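Side-chain contacts in type I modular polyketide synthase (Streptomyces albus subsp. albus, PDB 6IYT), which probably selects an ethylmalonyl-coenzyme A extender unit and transfers its acyl group toward the carrier protein in salinomycin assembly: residues 154-159 against 226-231; 166-171 against 185-190; 179-184 against 241-246; 333-338 against 364-369. All blocks are in the same frame, centred on the assembly; numbering follows the deposited sequence.

Contact 1: residues 154-159 against 226-231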
loop_
_atom_site.group_PDB
_atom_site.type_symbol
_atom_site.label_atom_id
_atom_site.label_comp_id
_atom_site.label_asym_id
_atom_site.label_seq_id
_atom_site.Cartn_x
_atom_site.Cartn_y
_atom_site.Cartn_z
ATOM N N ALA A 154 0.111 8.487 -15.081
ATOM C CA ALA A 154 -0.899 8.224 -16.115
ATOM C C ALA A 154 -0.404 8.558 -17.501
ATOM O O ALA A 154 -0.673 7.816 -18.445
ATOM C CB ALA A 154 -2.177 8.973 -15.826
ATOM N N SER A 155 0.374 9.622 -17.619
ATOM C CA SER A 155 0.917 10.014 -18.917
ATOM C C SER A 155 1.837 8.970 -19.433
ATOM O O SER A 155 1.860 8.714 -20.615
ATOM C CB SER A 155 1.651 11.341 -18.842
ATOM O OG SER A 155 0.723 12.388 -18.645
ATOM N N ALA A 156 2.615 8.379 -18.534
ATOM C CA ALA A 156 3.502 7.310 -18.896
ATOM C C ALA A 156 2.741 6.090 -19.361
ATOM O O ALA A 156 3.097 5.486 -20.380
ATOM C CB ALA A 156 4.434 6.968 -17.739
ATOM N N VAL A 157 1.645 5.738 -18.694
ATOM C CA VAL A 157 0.924 4.579 -19.166
ATOM C C VAL A 157 0.090 4.852 -20.431
ATOM O O VAL A 157 0.080 4.028 -21.338
ATOM C CB VAL A 157 0.140 3.788 -18.121
ATOM C CG1 VAL A 157 0.471 4.146 -16.702
ATOM C CG2 VAL A 157 -1.326 3.658 -18.463
ATOM N N GLU A 158 -0.267 6.107 -20.626
ATOM C CA GLU A 158 -1.105 6.477 -21.770
ATOM C C GLU A 158 -0.307 6.590 -23.061
ATOM O O GLU A 158 -0.884 6.662 -24.133
ATOM C CB GLU A 158 -1.846 7.789 -21.475
ATOM C CG GLU A 158 -2.994 7.571 -20.550
ATOM C CD GLU A 158 -3.507 8.825 -19.924
ATOM O OE1 GLU A 158 -4.316 8.708 -18.971
ATOM O OE2 GLU A 158 -3.287 9.902 -20.501
ATOM N N ALA A 159 1.015 6.535 -22.959
ATOM C CA ALA A 159 1.863 6.399 -24.156
ATOM C C ALA A 159 1.631 5.046 -24.835
ATOM O O ALA A 159 2.004 4.860 -26.010
ATOM C CB ALA A 159 3.313 6.575 -23.796
ATOM N N LEU A 226 13.541 1.496 -12.697
ATOM C CA LEU A 226 13.056 1.686 -14.054
ATOM C C LEU A 226 12.612 3.111 -14.204
ATOM O O LEU A 226 12.031 3.666 -13.296
ATOM C CB LEU A 226 11.876 0.770 -14.343
ATOM C CG LEU A 226 12.151 -0.739 -14.444
ATOM C CD1 LEU A 226 10.838 -1.476 -14.608
ATOM C CD2 LEU A 226 13.090 -1.021 -15.593
ATOM N N SER A 227 12.726 3.647 -15.410
ATOM C CA SER A 227 12.090 4.911 -15.709
ATOM C C SER A 227 10.570 4.730 -15.576
ATOM O O SER A 227 10.046 3.626 -15.718
ATOM C CB SER A 227 12.476 5.376 -17.130
ATOM O OG SER A 227 11.866 4.584 -18.128
ATOM N N LEU A 228 9.856 5.812 -15.330
ATOM C CA LEU A 228 8.407 5.768 -15.364
ATOM C C LEU A 228 7.863 5.185 -16.654
ATOM O O LEU A 228 6.921 4.378 -16.639
ATOM C CB LEU A 228 7.854 7.161 -15.205
ATOM C CG LEU A 228 6.688 7.375 -14.292
ATOM C CD1 LEU A 228 6.866 6.619 -12.972
ATOM C CD2 LEU A 228 6.578 8.879 -14.056
ATOM N N GLY A 229 8.420 5.628 -17.784
ATOM C CA GLY A 229 8.024 5.094 -19.086
ATOM C C GLY A 229 8.188 3.591 -19.194
ATOM O O GLY A 229 7.302 2.910 -19.682
ATOM N N ASP A 230 9.378 3.091 -18.834
ATOM C CA ASP A 230 9.670 1.659 -18.953
ATOM C C ASP A 230 8.762 0.855 -18.023
ATOM O O ASP A 230 8.214 -0.143 -18.430
ATOM C CB ASP A 230 11.137 1.341 -18.633
ATOM C CG ASP A 230 12.086 1.557 -19.840
ATOM O OD1 ASP A 230 11.614 1.906 -20.955
ATOM O OD2 ASP A 230 13.320 1.368 -19.650
ATOM N N ALA A 231 8.606 1.303 -16.770
ATOM C CA ALA A 231 7.729 0.583 -15.814
ATOM C C ALA A 231 6.287 0.548 -16.342
ATOM O O ALA A 231 5.625 -0.506 -16.367
ATOM C CB ALA A 231 7.784 1.259 -14.433
#
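Glu158 N donates to Ala154 O at 2.8 Å, and the helical turn closed by this bond carries Ala156 against Leu228 and Gly229 across the contact. The single methyl of Ala156 does all the touching from its side: CB lies 3.8 Å from Leu228 O and 4.1 Å from Leu228 CG. Ala156 CB is also 4.2 Å from Gly229 N, so the methyl rests on the peptide link between Leu228 and Gly229, with the branch carbon of the leucine alongside. Because one partner is a bare glycine and the other an alanine, the backbones come close, and Ala156 CA and Gly229 CA are 5.0 Å apart. Leu228 meets the alanine through this branch carbon and not through its methyls.

The first turn of the helix that Gly229 belongs to is held at its start by Ser227, the N-cap residue. Asp230 N points at Ser227 OG over 3.0 Å in a fairly straight bond, 162° at the hydrogen. The carboxylate of Asp230 turns to another task and takes the backbone N-H of Glu339 on OD2. On the inner side of the contact, Val157 and Ala231 both pack on Phe189 of helix 181-200.

The touching residues are themselves partly exposed, so this is a shallow contact near the surface: a close approach of small residues between the C-terminal end of helix 144-158 and the serine-capped N-terminus of helix 228-245 in the acyltransferase domain.

Contact 2: residues 166-171 against 185-190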
loop_
_atom_site.group_PDB
_atom_site.type_symbol
_atom_site.label_atom_id
_atom_site.label_comp_id
_atom_site.label_asym_id
_atom_site.label_seq_id
_atom_site.Cartn_x
_atom_site.Cartn_y
_atom_site.Cartn_z
ATOM N N GLU A 166 -7.280 8.376 -15.774
ATOM C CA GLU A 166 -8.226 9.124 -14.933
ATOM C C GLU A 166 -9.690 8.837 -15.286
ATOM O O GLU A 166 -10.539 8.622 -14.380
ATOM C CB GLU A 166 -7.959 10.624 -15.019
ATOM C CG GLU A 166 -8.885 11.439 -14.135
ATOM C CD GLU A 166 -8.448 12.890 -13.961
ATOM O OE1 GLU A 166 -7.643 13.395 -14.795
ATOM O OE2 GLU A 166 -8.983 13.547 -13.025
ATOM N N SER A 167 -10.002 8.787 -16.576
ATOM C CA SER A 167 -11.405 8.533 -16.983
ATOM C C SER A 167 -11.858 7.154 -16.499
ATOM O O SER A 167 -13.001 6.959 -16.119
ATOM C CB SER A 167 -11.577 8.628 -18.496
ATOM O OG SER A 167 -11.295 9.930 -18.958
ATOM N N VAL A 168 -10.986 6.172 -16.634
ATOM C CA VAL A 168 -11.302 4.835 -16.211
ATOM C C VAL A 168 -11.509 4.786 -14.702
ATOM O O VAL A 168 -12.504 4.212 -14.197
ATOM C CB VAL A 168 -10.202 3.830 -16.659
ATOM C CG1 VAL A 168 -10.300 2.544 -15.875
ATOM C CG2 VAL A 168 -10.349 3.532 -18.133
ATOM N N VAL A 169 -10.619 5.454 -13.976
ATOM C CA VAL A 169 -10.722 5.543 -12.543
ATOM C C VAL A 169 -12.014 6.228 -12.103
ATOM O O VAL A 169 -12.681 5.771 -11.154
ATOM C CB VAL A 169 -9.501 6.280 -11.966
ATOM C CG1 VAL A 169 -9.790 6.839 -10.592
ATOM C CG2 VAL A 169 -8.316 5.331 -11.929
ATOM N N ARG A 170 -12.433 7.244 -12.858
ATOM C CA ARG A 170 -13.683 7.968 -12.543
ATOM C C ARG A 170 -14.942 7.269 -13.122
ATOM O O ARG A 170 -16.074 7.680 -12.847
ATOM C CB ARG A 170 -13.601 9.397 -13.063
ATOM C CG ARG A 170 -12.544 10.248 -12.374
ATOM C CD ARG A 170 -12.605 11.681 -12.843
ATOM N NE ARG A 170 -11.619 12.522 -12.176
ATOM C CZ ARG A 170 -11.791 13.106 -10.999
ATOM N NH1 ARG A 170 -10.819 13.857 -10.486
ATOM N NH2 ARG A 170 -12.896 12.912 -10.305
ATOM N N GLY A 171 -14.745 6.177 -13.851
ATOM C CA GLY A 171 -15.855 5.442 -14.459
ATOM C C GLY A 171 -16.630 6.271 -15.452
ATOM O O GLY A 171 -17.880 6.234 -15.465
ATOM N N GLN A 185 -4.346 -3.679 -14.055
ATOM C CA GLN A 185 -2.942 -3.647 -13.619
ATOM C C GLN A 185 -2.310 -2.257 -13.856
ATOM O O GLN A 185 -1.668 -1.730 -12.984
ATOM C CB GLN A 185 -2.125 -4.753 -14.244
ATOM C CG GLN A 185 -2.566 -6.135 -13.808
ATOM C CD GLN A 185 -1.513 -7.214 -14.057
ATOM O OE1 GLN A 185 -0.385 -6.923 -14.456
ATOM N NE2 GLN A 185 -1.856 -8.448 -13.733
ATOM N N PRO A 186 -2.547 -1.644 -15.026
ATOM C CA PRO A 186 -1.923 -0.334 -15.163
ATOM C C PRO A 186 -2.558 0.736 -14.291
ATOM O O PRO A 186 -1.850 1.668 -13.821
ATOM C CB PRO A 186 -2.113 -0.007 -16.679
ATOM C CG PRO A 186 -2.240 -1.352 -17.332
ATOM C CD PRO A 186 -3.056 -2.143 -16.317
ATOM N N VAL A 187 -3.843 0.574 -13.971
ATOM C CA VAL A 187 -4.504 1.505 -13.041
ATOM C C VAL A 187 -3.960 1.324 -11.597
ATOM O O VAL A 187 -3.580 2.285 -10.963
ATOM C CB VAL A 187 -6.006 1.332 -13.055
ATOM C CG1 VAL A 187 -6.616 2.007 -11.855
ATOM C CG2 VAL A 187 -6.576 1.893 -14.338
ATOM N N LEU A 188 -3.817 0.070 -11.159
ATOM C CA LEU A 188 -3.186 -0.233 -9.862
ATOM C C LEU A 188 -1.779 0.324 -9.748
ATOM O O LEU A 188 -1.402 0.826 -8.707
ATOM C CB LEU A 188 -3.157 -1.737 -9.631
ATOM C CG LEU A 188 -4.107 -2.405 -8.640
ATOM C CD1 LEU A 188 -5.335 -1.612 -8.301
ATOM C CD2 LEU A 188 -4.443 -3.835 -9.058
ATOM N N PHE A 189 -0.977 0.131 -10.803
ATOM C CA PHE A 189 0.340 0.696 -10.895
ATOM C C PHE A 189 0.311 2.220 -10.662
ATOM O O PHE A 189 1.044 2.731 -9.839
ATOM C CB PHE A 189 0.931 0.396 -12.265
ATOM C CG PHE A 189 2.161 1.179 -12.581
ATOM C CD1 PHE A 189 3.402 0.737 -12.153
ATOM C CD2 PHE A 189 2.109 2.220 -13.451
ATOM C CE1 PHE A 189 4.565 1.419 -12.483
ATOM C CE2 PHE A 189 3.253 2.897 -13.815
ATOM C CZ PHE A 189 4.496 2.486 -13.329
ATOM N N THR A 190 -0.612 2.906 -11.323
ATOM C CA THR A 190 -0.677 4.357 -11.236
ATOM C C THR A 190 -1.070 4.766 -9.843
ATOM O O THR A 190 -0.438 5.632 -9.258
ATOM C CB THR A 190 -1.667 4.960 -12.260
ATOM O OG1 THR A 190 -3.007 4.609 -11.906
ATOM C CG2 THR A 190 -1.362 4.456 -13.582
#
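Val187 meets two valines with its two methyls, one for each. The apolar packing is the whole of the contact: Val187 CG1 lies 3.7 Å from Val169 CG2, and Val187 CG2 lies 4.1 Å from Val168 CG1. With chi1 at 165°, Val187 sets CG1 opposite its backbone N and CG2 beside it, which spreads the methyls over the neighbouring residues Val168 and Val169. All three side chains are buried, and Leu178 touches both Val168 and Val187.

The polar bonds do not join the two segments. On the outer side of helix 165-170, Arg170 grips one carboxylate oxygen of Glu166 side-on in a salt bridge. Its NE reaches Glu166 OE2 at 3.0 Å and its NH1 reaches the same oxygen at 3.1 Å, with OE2 nearly in the guanidinium plane. NH1 has a second acid partner, Asp141.

Backbone features frame the packing. Helix 181-200 is kinked at Pro186, whose nitrogen makes no bond to the preceding turn, just before Val187. Gly171, with positive phi, ends the other helix in a Schellman motif; its N donates to Val168 O at 3.0 Å. The arrangement is a short helix, terminated by that Schellman turn, laid by a valine cluster on a proline-kinked core helix of the acyltransferase domain.

Contact 3: residues 179-184 against 241-246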
loop_
_atom_site.group_PDB
_atom_site.type_symbol
_atom_site.label_atom_id
_atom_site.label_comp_id
_atom_site.label_asym_id
_atom_site.label_seq_id
_atom_site.Cartn_x
_atom_site.Cartn_y
_atom_site.Cartn_z
ATOM N N ASP A 179 -12.527 -4.266 -14.202
ATOM C CA ASP A 179 -12.422 -5.678 -13.900
ATOM C C ASP A 179 -11.654 -6.465 -14.957
ATOM O O ASP A 179 -11.405 -7.642 -14.778
ATOM C CB ASP A 179 -13.805 -6.277 -13.698
ATOM C CG ASP A 179 -14.462 -5.802 -12.402
ATOM O OD1 ASP A 179 -13.892 -6.075 -11.317
ATOM O OD2 ASP A 179 -15.565 -5.199 -12.471
ATOM N N ARG A 180 -11.298 -5.827 -16.059
ATOM C CA ARG A 180 -10.406 -6.423 -17.034
ATOM C C ARG A 180 -8.949 -6.314 -16.586
ATOM O O ARG A 180 -8.481 -5.229 -16.264
ATOM C CB ARG A 180 -10.593 -5.734 -18.396
ATOM C CG ARG A 180 -11.935 -6.076 -19.045
ATOM C CD ARG A 180 -12.276 -5.168 -20.202
ATOM N NE ARG A 180 -11.226 -5.094 -21.194
ATOM C CZ ARG A 180 -11.169 -4.166 -22.154
ATOM N NH1 ARG A 180 -10.109 -4.082 -22.938
ATOM N NH2 ARG A 180 -12.212 -3.360 -22.373
ATOM N N ILE A 181 -8.203 -7.417 -16.679
ATOM C CA ILE A 181 -6.838 -7.447 -16.152
ATOM C C ILE A 181 -5.900 -6.416 -16.839
ATOM O O ILE A 181 -5.105 -5.790 -16.183
ATOM C CB ILE A 181 -6.232 -8.878 -16.210
ATOM C CG1 ILE A 181 -4.952 -8.939 -15.413
ATOM C CG2 ILE A 181 -6.021 -9.320 -17.632
ATOM C CD1 ILE A 181 -4.517 -10.341 -15.072
ATOM N N GLU A 182 -6.126 -6.160 -18.128
ATOM C CA GLU A 182 -5.232 -5.295 -18.897
ATOM C C GLU A 182 -5.560 -3.811 -18.639
ATOM O O GLU A 182 -4.784 -2.940 -18.945
ATOM C CB GLU A 182 -5.308 -5.637 -20.376
ATOM C CG GLU A 182 -6.642 -5.218 -21.044
ATOM C CD GLU A 182 -7.754 -6.280 -20.964
ATOM O OE1 GLU A 182 -7.797 -7.121 -20.013
ATOM O OE2 GLU A 182 -8.676 -6.219 -21.836
ATOM N N ILE A 183 -6.672 -3.578 -17.959
ATOM C CA ILE A 183 -7.069 -2.225 -17.497
ATOM C C ILE A 183 -6.676 -2.028 -16.051
ATOM O O ILE A 183 -6.062 -1.004 -15.683
ATOM C CB ILE A 183 -8.574 -2.013 -17.647
ATOM C CG1 ILE A 183 -9.063 -2.360 -19.080
ATOM C CG2 ILE A 183 -8.943 -0.580 -17.253
ATOM C CD1 ILE A 183 -8.361 -1.634 -20.178
ATOM N N LEU A 184 -6.960 -3.048 -15.239
ATOM C CA LEU A 184 -6.693 -3.008 -13.805
ATOM C C LEU A 184 -5.213 -2.853 -13.460
ATOM O O LEU A 184 -4.850 -2.052 -12.572
ATOM C CB LEU A 184 -7.248 -4.274 -13.151
ATOM C CG LEU A 184 -7.133 -4.377 -11.651
ATOM C CD1 LEU A 184 -7.879 -3.223 -11.022
ATOM C CD2 LEU A 184 -7.714 -5.723 -11.187
ATOM N N LEU A 241 -0.780 -9.165 -22.478
ATOM C CA LEU A 241 -0.449 -10.568 -22.903
ATOM C C LEU A 241 -1.278 -11.553 -22.102
ATOM O O LEU A 241 -1.866 -12.506 -22.652
ATOM C CB LEU A 241 1.020 -10.869 -22.721
ATOM C CG LEU A 241 1.449 -12.275 -23.089
ATOM C CD1 LEU A 241 1.216 -12.544 -24.556
ATOM C CD2 LEU A 241 2.905 -12.486 -22.715
ATOM N N PHE A 242 -1.386 -11.294 -20.811
ATOM C CA PHE A 242 -2.174 -12.155 -19.939
ATOM C C PHE A 242 -3.661 -12.120 -20.312
ATOM O O PHE A 242 -4.358 -13.151 -20.205
ATOM C CB PHE A 242 -1.979 -11.758 -18.480
ATOM C CG PHE A 242 -0.620 -12.077 -17.944
ATOM C CD1 PHE A 242 0.276 -12.811 -18.690
ATOM C CD2 PHE A 242 -0.267 -11.711 -16.659
ATOM C CE1 PHE A 242 1.536 -13.120 -18.192
ATOM C CE2 PHE A 242 1.023 -11.977 -16.175
ATOM C CZ PHE A 242 1.881 -12.743 -16.915
ATOM N N ALA A 243 -4.175 -10.940 -20.638
ATOM C CA ALA A 243 -5.573 -10.806 -21.126
ATOM C C ALA A 243 -5.775 -11.662 -22.383
ATOM O O ALA A 243 -6.838 -12.289 -22.571
ATOM C CB ALA A 243 -5.890 -9.342 -21.441
ATOM N N ASP A 244 -4.809 -11.606 -23.264
ATOM C CA ASP A 244 -4.857 -12.367 -24.499
ATOM C C ASP A 244 -4.761 -13.895 -24.383
ATOM O O ASP A 244 -5.353 -14.612 -25.177
ATOM C CB ASP A 244 -3.845 -11.840 -25.516
ATOM C CG ASP A 244 -4.162 -10.416 -25.963
ATOM O OD1 ASP A 244 -5.313 -10.046 -25.866
ATOM O OD2 ASP A 244 -3.289 -9.703 -26.422
ATOM N N GLU A 245 -3.907 -14.385 -23.482
ATOM C CA GLU A 245 -3.662 -15.834 -23.378
ATOM C C GLU A 245 -4.004 -16.641 -22.113
ATOM O O GLU A 245 -4.068 -17.868 -22.177
ATOM C CB GLU A 245 -2.190 -16.105 -23.714
ATOM C CG GLU A 245 -1.704 -15.430 -24.986
ATOM C CD GLU A 245 -2.190 -16.132 -26.238
ATOM O OE1 GLU A 245 -2.549 -17.325 -26.148
ATOM O OE2 GLU A 245 -2.210 -15.493 -27.310
ATOM N N LEU A 246 -4.218 -15.985 -20.979
ATOM C CA LEU A 246 -4.484 -16.695 -19.753
ATOM C C LEU A 246 -5.884 -16.495 -19.129
ATOM O O LEU A 246 -6.259 -17.223 -18.255
ATOM C CB LEU A 246 -3.427 -16.322 -18.703
ATOM C CG LEU A 246 -1.981 -16.663 -19.007
ATOM C CD1 LEU A 246 -1.037 -16.291 -17.885
ATOM C CD2 LEU A 246 -1.883 -18.159 -19.287
#
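Ala243 sits between Ile181 and Glu182, and here the packing is tight. Ile181 CG2 lies 3.8 Å from Ala243 CB and just as far from its CA, while Glu182 OE1 comes within 3.3 Å of Ala243 CB. This last is a carboxylate oxygen leaning on a methyl, with no bond to gain. Toward Phe242 the fit slackens: Ile181 CD1 reaches only the CB of that residue, at 4.5 Å, and the ring leads away from the contact.

On the solvent side the exposed Arg180 holds the glutamate. Chi1 of 71° wedges Glu182 CG between its backbone N and carbonyl carbon, and the chain then bends, bringing the carboxylate back to Arg180. Arg180 NE at 2.9 Å and Arg180 NH1 at 2.8 Å both hold Glu182 OE2, from the same face of the carboxylate, making a side-on salt bridge. Ile183 CG1 lies above one face of the guanidinium, offset toward its rim. This grip would probably soften any repulsion from Asp244, whose OD1 stays 6.5 Å from Glu182 OE2.

Arg180 is also the N-cap residue of helix 181-200. The contact thus sets the beginning of that helix against the last turns of helix 228-245, as in an antiparallel helix pair of the acyltransferase domain.

Contact 4: residues 333-338 against 364-369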
loop_
_atom_site.group_PDB
_atom_site.type_symbol
_atom_site.label_atom_id
_atom_site.label_comp_id
_atom_site.label_asym_id
_atom_site.label_seq_id
_atom_site.Cartn_x
_atom_site.Cartn_y
_atom_site.Cartn_z
ATOM N N ASP A 333 10.436 -11.163 -25.796
ATOM C CA ASP A 333 10.328 -10.301 -26.939
ATOM C C ASP A 333 9.609 -9.005 -26.589
ATOM O O ASP A 333 10.032 -7.920 -27.004
ATOM C CB ASP A 333 9.566 -11.005 -28.081
ATOM C CG ASP A 333 10.479 -11.759 -29.022
ATOM O OD1 ASP A 333 11.721 -11.519 -29.005
ATOM O OD2 ASP A 333 9.944 -12.621 -29.798
ATOM N N LEU A 334 8.525 -9.116 -25.826
ATOM C CA LEU A 334 7.682 -7.959 -25.504
ATOM C C LEU A 334 8.433 -6.951 -24.644
ATOM O O LEU A 334 8.275 -5.745 -24.811
ATOM C CB LEU A 334 6.463 -8.441 -24.722
ATOM C CG LEU A 334 5.027 -8.133 -25.093
ATOM C CD1 LEU A 334 4.817 -7.530 -26.473
ATOM C CD2 LEU A 334 4.190 -9.402 -24.916
ATOM N N LEU A 335 9.254 -7.449 -23.720
ATOM C CA LEU A 335 9.883 -6.607 -22.677
ATOM C C LEU A 335 11.367 -6.342 -22.914
ATOM O O LEU A 335 12.047 -5.819 -22.038
ATOM C CB LEU A 335 9.712 -7.282 -21.309
ATOM C CG LEU A 335 8.256 -7.589 -20.880
ATOM C CD1 LEU A 335 8.231 -8.057 -19.434
ATOM C CD2 LEU A 335 7.334 -6.397 -21.057
ATOM N N SER A 336 11.850 -6.633 -24.119
ATOM C CA SER A 336 13.285 -6.482 -24.423
ATOM C C SER A 336 13.740 -5.007 -24.417
ATOM O O SER A 336 14.935 -4.718 -24.319
ATOM C CB SER A 336 13.596 -7.100 -25.777
ATOM O OG SER A 336 12.814 -6.483 -26.800
ATOM N N PHE A 337 12.796 -4.092 -24.514
ATOM C CA PHE A 337 13.107 -2.638 -24.488
ATOM C C PHE A 337 13.660 -2.147 -23.154
ATOM O O PHE A 337 14.168 -1.029 -23.065
ATOM C CB PHE A 337 11.861 -1.830 -24.848
ATOM C CG PHE A 337 10.750 -1.947 -23.838
ATOM C CD1 PHE A 337 10.757 -1.171 -22.672
ATOM C CD2 PHE A 337 9.772 -2.900 -23.981
ATOM C CE1 PHE A 337 9.748 -1.288 -21.737
ATOM C CE2 PHE A 337 8.762 -3.034 -23.015
ATOM C CZ PHE A 337 8.798 -2.267 -21.871
ATOM N N VAL A 338 13.371 -2.875 -22.077
ATOM C CA VAL A 338 13.602 -2.350 -20.730
ATOM C C VAL A 338 15.064 -1.982 -20.507
ATOM O O VAL A 338 15.956 -2.700 -20.912
ATOM C CB VAL A 338 13.160 -3.359 -19.646
ATOM C CG1 VAL A 338 13.530 -2.842 -18.283
ATOM C CG2 VAL A 338 11.670 -3.555 -19.726
ATOM N N SER A 364 14.402 -10.835 -18.638
ATOM C CA SER A 364 14.491 -12.147 -17.972
ATOM C C SER A 364 13.986 -12.079 -16.549
ATOM O O SER A 364 13.288 -12.997 -16.054
ATOM C CB SER A 364 15.932 -12.678 -17.985
ATOM O OG SER A 364 16.227 -13.229 -19.262
ATOM N N TYR A 365 14.301 -10.993 -15.878
ATOM C CA TYR A 365 13.746 -10.768 -14.520
ATOM C C TYR A 365 12.231 -10.681 -14.520
ATOM O O TYR A 365 11.592 -11.276 -13.684
ATOM C CB TYR A 365 14.320 -9.525 -13.896
ATOM C CG TYR A 365 13.902 -9.362 -12.473
ATOM C CD1 TYR A 365 14.579 -10.026 -11.449
ATOM C CD2 TYR A 365 12.756 -8.655 -12.150
ATOM C CE1 TYR A 365 14.136 -9.960 -10.138
ATOM C CE2 TYR A 365 12.270 -8.632 -10.851
ATOM C CZ TYR A 365 13.028 -9.172 -9.838
ATOM O OH TYR A 365 12.532 -9.183 -8.574
ATOM N N TRP A 366 11.655 -9.944 -15.460
ATOM C CA TRP A 366 10.228 -9.773 -15.487
ATOM C C TRP A 366 9.485 -11.045 -15.906
ATOM O O TRP A 366 8.411 -11.319 -15.378
ATOM C CB TRP A 366 9.823 -8.596 -16.334
ATOM C CG TRP A 366 10.287 -7.301 -15.764
ATOM C CD1 TRP A 366 11.265 -6.489 -16.270
ATOM C CD2 TRP A 366 9.945 -6.764 -14.481
ATOM N NE1 TRP A 366 11.558 -5.492 -15.389
ATOM C CE2 TRP A 366 10.802 -5.661 -14.254
ATOM C CE3 TRP A 366 9.104 -7.188 -13.453
ATOM C CZ2 TRP A 366 10.764 -4.923 -13.091
ATOM C CZ3 TRP A 366 9.040 -6.424 -12.282
ATOM C CH2 TRP A 366 9.846 -5.295 -12.123
ATOM N N PHE A 367 10.169 -11.939 -16.634
ATOM C CA PHE A 367 9.646 -13.273 -16.798
ATOM C C PHE A 367 9.650 -14.051 -15.475
ATOM O O PHE A 367 8.649 -14.611 -15.090
ATOM C CB PHE A 367 10.396 -14.068 -17.839
ATOM C CG PHE A 367 9.933 -15.497 -17.925
ATOM C CD1 PHE A 367 8.699 -15.790 -18.470
ATOM C CD2 PHE A 367 10.625 -16.494 -17.279
ATOM C CE1 PHE A 367 8.199 -17.091 -18.438
ATOM C CE2 PHE A 367 10.166 -17.822 -17.292
ATOM C CZ PHE A 367 8.939 -18.108 -17.862
ATOM N N GLU A 368 10.783 -14.071 -14.780
ATOM C CA GLU A 368 10.865 -14.779 -13.501
ATOM C C GLU A 368 9.854 -14.213 -12.505
ATOM O O GLU A 368 9.222 -14.957 -11.751
ATOM C CB GLU A 368 12.272 -14.673 -12.931
ATOM C CG GLU A 368 13.341 -15.409 -13.736
ATOM C CD GLU A 368 13.126 -16.903 -13.770
ATOM O OE1 GLU A 368 12.979 -17.508 -12.670
ATOM O OE2 GLU A 368 13.174 -17.487 -14.898
ATOM N N ASN A 369 9.682 -12.896 -12.516
ATOM C CA ASN A 369 8.711 -12.254 -11.617
ATOM C C ASN A 369 7.287 -12.801 -11.797
ATOM O O ASN A 369 6.580 -13.004 -10.809
ATOM C CB ASN A 369 8.749 -10.756 -11.810
ATOM C CG ASN A 369 7.565 -10.052 -11.201
ATOM O OD1 ASN A 369 6.509 -9.880 -11.868
ATOM N ND2 ASN A 369 7.745 -9.537 -10.016
#
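Leu335 presses one methyl against the root of the Trp366 side chain: Leu335 CD1 lies 3.5 Å from Trp366 CB, and the two side chains cross at about a right angle. Val338 comes to the indole from its edge, near the ring plane, with CG1 4.4 Å from Trp366 NE1. These three buried residues make the entire apolar contact. With chi1 at -66°, Trp366 CG stands beside its own backbone N, which swings the indole to where Val338 can meet its rim.

One shell out, a type I beta turn from Leu335 to Val338 sets both aliphatic partners against the same tryptophan, Leu335 at CB and Val338 at the ring edge; Val338 N closes it on Leu335 O at 3.2 Å. Inside the turn, Val338 CG2 lies 3.5 Å above one face of the Phe337 ring, offset toward the rim. On the tryptophan side, Tyr365 CD2 stands 4.0 Å above the indole plane, over its centre.

Further out, Tyr365 OH bonds to Ser349 and Glu216, and Asn369 ND2 to Glu216 and the backbone oxygen of Ser213. Ser213 lies in a Gly-X-Ser-X-Gly sequence, which in acyltransferases of this family carries the nucleophile. The contact joins the beta turn after helix 328-334 to helix 363-371, whose Asn369 bonds the backbone of Ser213 in what is probably the nucleophile elbow.

In the fold
Contacts 1, 2 and 3 are tied together by helices 181-200 and 228-245. Contact 1 meets contact 2 where Val157 CG1 lies 3.6 Å from Thr190 CG2; contacts 2 and 3 share helix 181-200 and touch through Val168 CG1 and Ile183 CG2, 3.7 Å apart. Contact 4 touches two of these: Leu226 CD1 reaches Trp366 CZ2 at 3.8 Å from contact 1, and Leu241 CD2 meets Leu334 CD2 at 4.0 Å from contact 3. Contacts 2 and 4 do not touch, their centres being about 23 Å apart. Phe242 and Trp366 both lie near the probable nucleophile elbow without touching it.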